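Long-range contacts in uncharacterized protein (Pseudomonas syringae pv. tomato, PDB 3K4I), which is of unknown function but belongs to the aldolase/RraA family, three copies of the chain forming the assembly: residues F58-Q63 against K152-P157; A26-A31 against A187-R192. One frame throughout, in Å; residues are numbered along the deposited sequence.

Contacts 1 and 2 lie on opposite sides of the chain's centre, their nearest atoms about 16 Å apart, and contact 1 is nested inside the loop that contact 2 closes. They share no helix or strand. Contact 1 joins two antiparallel strands of the mixed sheet and is partly buried; backbone hydrogen bonds carry it, and a glutamine side chain extends the hydrogen bonding beyond the end of one strand. Contact 2 is buried and joins two helices mainly through apolar side-chain atoms, with no hydrogen bond between its segments. The pair illustrates how strands are tied by polar main-chain atoms, whereas helices, whose backbone groups bond internally, meet through side chains.

Contact 1. Residues F58-Q63 against K152-P157; sequences FTVQYQ and KAVQVP
Gln61 and Lys152-Ala153 form a classic beta bulge in the antiparallel pairing of strands 53-63 and 150-154 of the mixed sheet. Gln61 O takes two N-H groups, both in its carbonyl plane: Lys152 N at 2.8 Å and Ala153 N, more distant, at 3.3 Å. Gln61 N answers with a bond to Ala153 O at 2.9 Å, nearly along the C=O axis. One step on, Val60 and Val154 make a non-hydrogen-bonded pair, their side chains side by side and pointing the same way, with CG1 of each 4.1 Å apart.

Past Val154 the second strand gives way to a loop, yet hydrogen bonding to the first strand goes on. Gln155 N bonds to Thr59 O from above the carbonyl plane. In the Gln155 side chain the bend at chi2 (-71°) brings CD back over the Phe58 ring, and OE1 accepts from Thr59 N at 2.9 Å. This amide lies stacked over one face of the ring, the two planes 18° apart and Gln155 CD offset toward the rim, with Gln155 CG adding a CH-pi contact. Val154 CB approaches the same ring at CE2. In the loop itself, Val156 O accepts from Thr59 OG1 at 2.7 Å.

Further out, strand 85-90 binds the backbone of Phe58, Val60 and Tyr62. At the far end Gln63 OE1 bonds to Gln150 NE2, while Gln63 NE2 and Lys152 NZ both donate to one water.

Contact 2. Residues A26-A31 against A187-R192; sequences ASLSDA and AEVVLR
Ala31 presses its CB against helix 186-207 where helix 25-33 crosses it, a helix-helix packing with the axes of the two short segments 8.3 Å apart at closest approach. Their directions differ by 116°. The tight part is small and apolar. Ala31 CB sits 3.4 Å from Val189 O. It also lies 3.6 Å from Arg192 CB, and Val189 CG1 covers it as well, so a single methyl meets backbone and side chains one helical turn apart. With only a methyl here, the backbones come close: the CA atoms of Ala31 and Arg192 are 5.3 Å apart.

One turn earlier on its helix, Leu28 reaches across with CD2, which touches Val189 CG1 at 3.8 Å and, more loosely, Val190 CG2. The Leu28 and Val189 side chains cross at about a right angle. Val172 of strand 170-174 also touches Leu28, placing this side of the contact against the sheet. Asp30 belongs to another interface: its OD1 forms a salt bridge with Arg123 of the second subunit.

The looser, more exposed side begins beyond Arg192 CB. There the arginine chain runs extended from CG to NE, and NH1 bonds to Ser34 OG just after helix 25-33. Its charge is matched within its own helix: Arg192 NE meets the anti lone pair of Glu188 OE2 at 2.7 Å, in the guanidinium plane, with an almost straight N-H...O angle of 178°.

Contact 1. Residues F58-Q63 against K152-P157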
loop_
_atom_site.group_PDB
_atom_site.type_symbol
_atom_site.label_atom_id
_atom_site.label_comp_id
_atom_site.label_asym_id
_atom_site.label_seq_id
_atom_site.Cartn_x
_atom_site.Cartn_y
_atom_site.Cartn_z
ATOM N N PHE C 58 -20.892 -13.607 -2.963
ATOM C CA PHE C 58 -20.971 -14.971 -2.526
ATOM C C PHE C 58 -20.093 -14.970 -1.276
ATOM O O PHE C 58 -18.895 -14.668 -1.375
ATOM C CB PHE C 58 -20.361 -15.902 -3.577
ATOM C CG PHE C 58 -20.333 -17.338 -3.161
ATOM C CD1 PHE C 58 -21.316 -18.211 -3.635
ATOM C CD2 PHE C 58 -19.370 -17.812 -2.251
ATOM C CE1 PHE C 58 -21.335 -19.540 -3.271
ATOM C CE2 PHE C 58 -19.382 -19.159 -1.844
ATOM C CZ PHE C 58 -20.366 -20.030 -2.381
ATOM N N THR C 59 -20.710 -15.225 -0.134
ATOM C CA THR C 59 -20.043 -15.009 1.159
ATOM C C THR C 59 -19.353 -16.259 1.689
ATOM O O THR C 59 -19.823 -17.394 1.505
ATOM C CB THR C 59 -21.030 -14.485 2.210
ATOM O OG1 THR C 59 -22.171 -15.354 2.291
ATOM C CG2 THR C 59 -21.519 -13.086 1.855
ATOM N N VAL C 60 -18.230 -16.050 2.359
ATOM C CA VAL C 60 -17.455 -17.159 2.924
ATOM C C VAL C 60 -17.067 -16.710 4.324
ATOM O O VAL C 60 -16.485 -15.628 4.481
ATOM C CB VAL C 60 -16.155 -17.370 2.107
ATOM C CG1 VAL C 60 -15.384 -18.578 2.649
ATOM C CG2 VAL C 60 -16.480 -17.532 0.605
ATOM N N GLN C 61 -17.386 -17.525 5.335
ATOM C CA GLN C 61 -17.049 -17.233 6.734
ATOM C C GLN C 61 -16.103 -18.298 7.293
ATOM O O GLN C 61 -16.406 -19.497 7.204
ATOM C CB GLN C 61 -18.326 -17.188 7.579
ATOM C CG GLN C 61 -18.052 -16.991 9.092
ATOM C CD GLN C 61 -17.488 -15.613 9.348
ATOM O OE1 GLN C 61 -16.336 -15.455 9.843
ATOM N NE2 GLN C 61 -18.244 -14.604 8.971
ATOM N N TYR C 62 -14.980 -17.858 7.872
ATOM C CA TYR C 62 -13.964 -18.739 8.489
ATOM C C TYR C 62 -14.139 -18.715 10.009
ATOM O O TYR C 62 -14.906 -17.905 10.541
ATOM C CB TYR C 62 -12.528 -18.304 8.129
ATOM C CG TYR C 62 -12.199 -18.609 6.683
ATOM C CD1 TYR C 62 -11.542 -19.788 6.322
ATOM C CD2 TYR C 62 -12.555 -17.715 5.695
ATOM C CE1 TYR C 62 -11.272 -20.090 4.984
ATOM C CE2 TYR C 62 -12.284 -17.991 4.352
ATOM C CZ TYR C 62 -11.643 -19.193 4.022
ATOM O OH TYR C 62 -11.372 -19.439 2.698
ATOM N N GLN C 63 -13.485 -19.661 10.673
ATOM C CA GLN C 63 -13.556 -19.801 12.138
ATOM C C GLN C 63 -12.265 -20.448 12.626
ATOM O O GLN C 63 -11.484 -20.964 11.829
ATOM C CB GLN C 63 -14.769 -20.648 12.539
ATOM C CG GLN C 63 -14.630 -22.138 12.135
ATOM C CD GLN C 63 -15.863 -22.990 12.389
ATOM O OE1 GLN C 63 -16.001 -24.048 11.787
ATOM N NE2 GLN C 63 -16.738 -22.560 13.296
ATOM N N LYS C 152 -16.166 -22.233 7.932
ATOM C CA LYS C 152 -17.314 -22.468 8.795
ATOM C C LYS C 152 -18.535 -22.676 7.903
ATOM O O LYS C 152 -19.207 -23.687 8.008
ATOM C CB LYS C 152 -17.576 -21.309 9.759
ATOM C CG LYS C 152 -18.836 -21.520 10.592
ATOM C CD LYS C 152 -18.995 -20.396 11.630
ATOM C CE LYS C 152 -19.930 -20.825 12.748
ATOM N NZ LYS C 152 -20.127 -19.718 13.749
ATOM N N ALA C 153 -18.772 -21.720 7.019
ATOM C CA ALA C 153 -19.986 -21.726 6.203
ATOM C C ALA C 153 -19.827 -20.792 5.014
ATOM O O ALA C 153 -19.095 -19.813 5.081
ATOM C CB ALA C 153 -21.177 -21.294 7.025
ATOM N N VAL C 154 -20.515 -21.118 3.925
ATOM C CA VAL C 154 -20.651 -20.154 2.822
ATOM C C VAL C 154 -22.120 -19.771 2.620
ATOM O O VAL C 154 -23.033 -20.516 2.983
ATOM C CB VAL C 154 -20.030 -20.633 1.466
ATOM C CG1 VAL C 154 -18.541 -20.947 1.615
ATOM C CG2 VAL C 154 -20.792 -21.828 0.868
ATOM N N GLN C 155 -22.331 -18.585 2.054
ATOM C CA GLN C 155 -23.665 -18.038 1.773
ATOM C C GLN C 155 -24.461 -17.733 3.047
ATOM O O GLN C 155 -25.686 -17.948 3.129
ATOM C CB GLN C 155 -24.443 -18.907 0.786
ATOM C CG GLN C 155 -23.707 -19.014 -0.551
ATOM C CD GLN C 155 -23.748 -17.712 -1.301
ATOM O OE1 GLN C 155 -23.119 -16.737 -0.900
ATOM N NE2 GLN C 155 -24.473 -17.696 -2.443
ATOM N N VAL C 156 -23.724 -17.236 4.040
ATOM C CA VAL C 156 -24.304 -16.728 5.266
ATOM C C VAL C 156 -24.030 -15.220 5.373
ATOM O O VAL C 156 -23.088 -14.731 4.769
ATOM C CB VAL C 156 -23.656 -17.399 6.502
ATOM C CG1 VAL C 156 -24.120 -18.856 6.634
ATOM C CG2 VAL C 156 -22.146 -17.332 6.435
ATOM N N PRO C 157 -24.841 -14.482 6.152
ATOM C CA PRO C 157 -24.532 -13.064 6.365
ATOM C C PRO C 157 -23.146 -12.878 6.985
ATOM O O PRO C 157 -22.782 -13.636 7.894
ATOM C CB PRO C 157 -25.605 -12.606 7.373
ATOM C CG PRO C 157 -26.668 -13.631 7.307
ATOM C CD PRO C 157 -26.043 -14.908 6.891
HETATM O O HOH W 1 -17.250 -19.901 14.868
#

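Contact 2. Residues A26-A31 against A187-R192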
loop_
_atom_site.group_PDB
_atom_site.type_symbol
_atom_site.label_atom_id
_atom_site.label_comp_id
_atom_site.label_asym_id
_atom_site.label_seq_id
_atom_site.Cartn_x
_atom_site.Cartn_y
_atom_site.Cartn_z
ATOM N N ALA C 26 -17.314 5.877 -5.252
ATOM C CA ALA C 26 -17.786 7.136 -4.655
ATOM C C ALA C 26 -19.247 7.448 -4.992
ATOM O O ALA C 26 -20.013 7.852 -4.113
ATOM C CB ALA C 26 -16.864 8.310 -5.017
ATOM N N SER C 27 -19.646 7.283 -6.262
ATOM C CA SER C 27 -21.018 7.566 -6.642
ATOM C C SER C 27 -21.992 6.640 -5.902
ATOM O O SER C 27 -23.031 7.086 -5.409
ATOM C CB SER C 27 -21.206 7.410 -8.154
ATOM O OG SER C 27 -20.111 8.027 -8.824
ATOM N N LEU C 28 -21.629 5.357 -5.832
ATOM C CA LEU C 28 -22.475 4.364 -5.206
ATOM C C LEU C 28 -22.591 4.617 -3.719
ATOM O O LEU C 28 -23.676 4.521 -3.160
ATOM C CB LEU C 28 -21.949 2.952 -5.471
ATOM C CG LEU C 28 -22.251 2.569 -6.934
ATOM C CD1 LEU C 28 -21.353 1.450 -7.364
ATOM C CD2 LEU C 28 -23.741 2.200 -7.098
ATOM N N SER C 29 -21.471 5.007 -3.112
ATOM C CA SER C 29 -21.463 5.352 -1.687
ATOM C C SER C 29 -22.320 6.600 -1.388
ATOM O O SER C 29 -23.116 6.604 -0.435
ATOM C CB SER C 29 -20.033 5.559 -1.217
ATOM O OG SER C 29 -20.015 5.877 0.181
ATOM N N ASP C 30 -22.205 7.632 -2.215
ATOM C CA ASP C 30 -23.045 8.850 -2.046
ATOM C C ASP C 30 -24.537 8.508 -2.205
ATOM O O ASP C 30 -25.386 9.011 -1.464
ATOM C CB ASP C 30 -22.622 9.943 -3.049
ATOM C CG ASP C 30 -21.232 10.506 -2.764
ATOM O OD1 ASP C 30 -20.590 10.106 -1.764
ATOM O OD2 ASP C 30 -20.742 11.334 -3.585
ATOM N N ALA C 31 -24.848 7.589 -3.119
ATOM C CA ALA C 31 -26.231 7.139 -3.318
ATOM C C ALA C 31 -26.754 6.394 -2.087
ATOM O O ALA C 31 -27.872 6.626 -1.620
ATOM C CB ALA C 31 -26.322 6.245 -4.556
ATOM N N ALA C 187 -31.154 -1.574 -7.544
ATOM C CA ALA C 187 -31.659 -0.774 -8.679
ATOM C C ALA C 187 -31.773 0.718 -8.331
ATOM O O ALA C 187 -31.330 1.585 -9.084
ATOM C CB ALA C 187 -33.005 -1.316 -9.195
ATOM N N GLU C 188 -32.326 1.012 -7.160
ATOM C CA GLU C 188 -32.500 2.389 -6.732
ATOM C C GLU C 188 -31.140 3.071 -6.487
ATOM O O GLU C 188 -30.961 4.228 -6.833
ATOM C CB GLU C 188 -33.370 2.447 -5.467
ATOM C CG GLU C 188 -33.565 3.851 -4.863
ATOM C CD GLU C 188 -34.389 4.799 -5.737
ATOM O OE1 GLU C 188 -35.188 4.336 -6.607
ATOM O OE2 GLU C 188 -34.243 6.029 -5.560
ATOM N N VAL C 189 -30.188 2.359 -5.880
ATOM C CA VAL C 189 -28.860 2.929 -5.619
ATOM C C VAL C 189 -28.119 3.227 -6.933
ATOM O O VAL C 189 -27.488 4.270 -7.085
ATOM C CB VAL C 189 -28.042 2.020 -4.683
ATOM C CG1 VAL C 189 -26.591 2.449 -4.648
ATOM C CG2 VAL C 189 -28.690 2.043 -3.293
ATOM N N VAL C 190 -28.249 2.329 -7.893
ATOM C CA VAL C 190 -27.581 2.510 -9.169
ATOM C C VAL C 190 -28.159 3.725 -9.918
ATOM O O VAL C 190 -27.404 4.525 -10.472
ATOM C CB VAL C 190 -27.625 1.214 -10.022
ATOM C CG1 VAL C 190 -27.225 1.495 -11.484
ATOM C CG2 VAL C 190 -26.696 0.179 -9.402
ATOM N N LEU C 191 -29.479 3.872 -9.895
ATOM C CA LEU C 191 -30.146 5.053 -10.430
ATOM C C LEU C 191 -29.656 6.350 -9.759
ATOM O O LEU C 191 -29.319 7.331 -10.441
ATOM C CB LEU C 191 -31.674 4.917 -10.287
ATOM C CG LEU C 191 -32.585 6.012 -10.844
ATOM C CD1 LEU C 191 -32.571 5.980 -12.378
ATOM C CD2 LEU C 191 -34.008 5.816 -10.340
ATOM N N ARG C 192 -29.573 6.345 -8.425
ATOM C CA ARG C 192 -29.102 7.531 -7.728
ATOM C C ARG C 192 -27.621 7.838 -8.024
ATOM O O ARG C 192 -27.254 9.009 -8.205
ATOM C CB ARG C 192 -29.339 7.397 -6.209
ATOM C CG ARG C 192 -30.812 7.564 -5.856
ATOM C CD ARG C 192 -31.073 7.251 -4.401
ATOM N NE ARG C 192 -32.495 7.402 -4.084
ATOM C CZ ARG C 192 -32.975 8.151 -3.095
ATOM N NH1 ARG C 192 -32.150 8.800 -2.279
ATOM N NH2 ARG C 192 -34.290 8.228 -2.914
#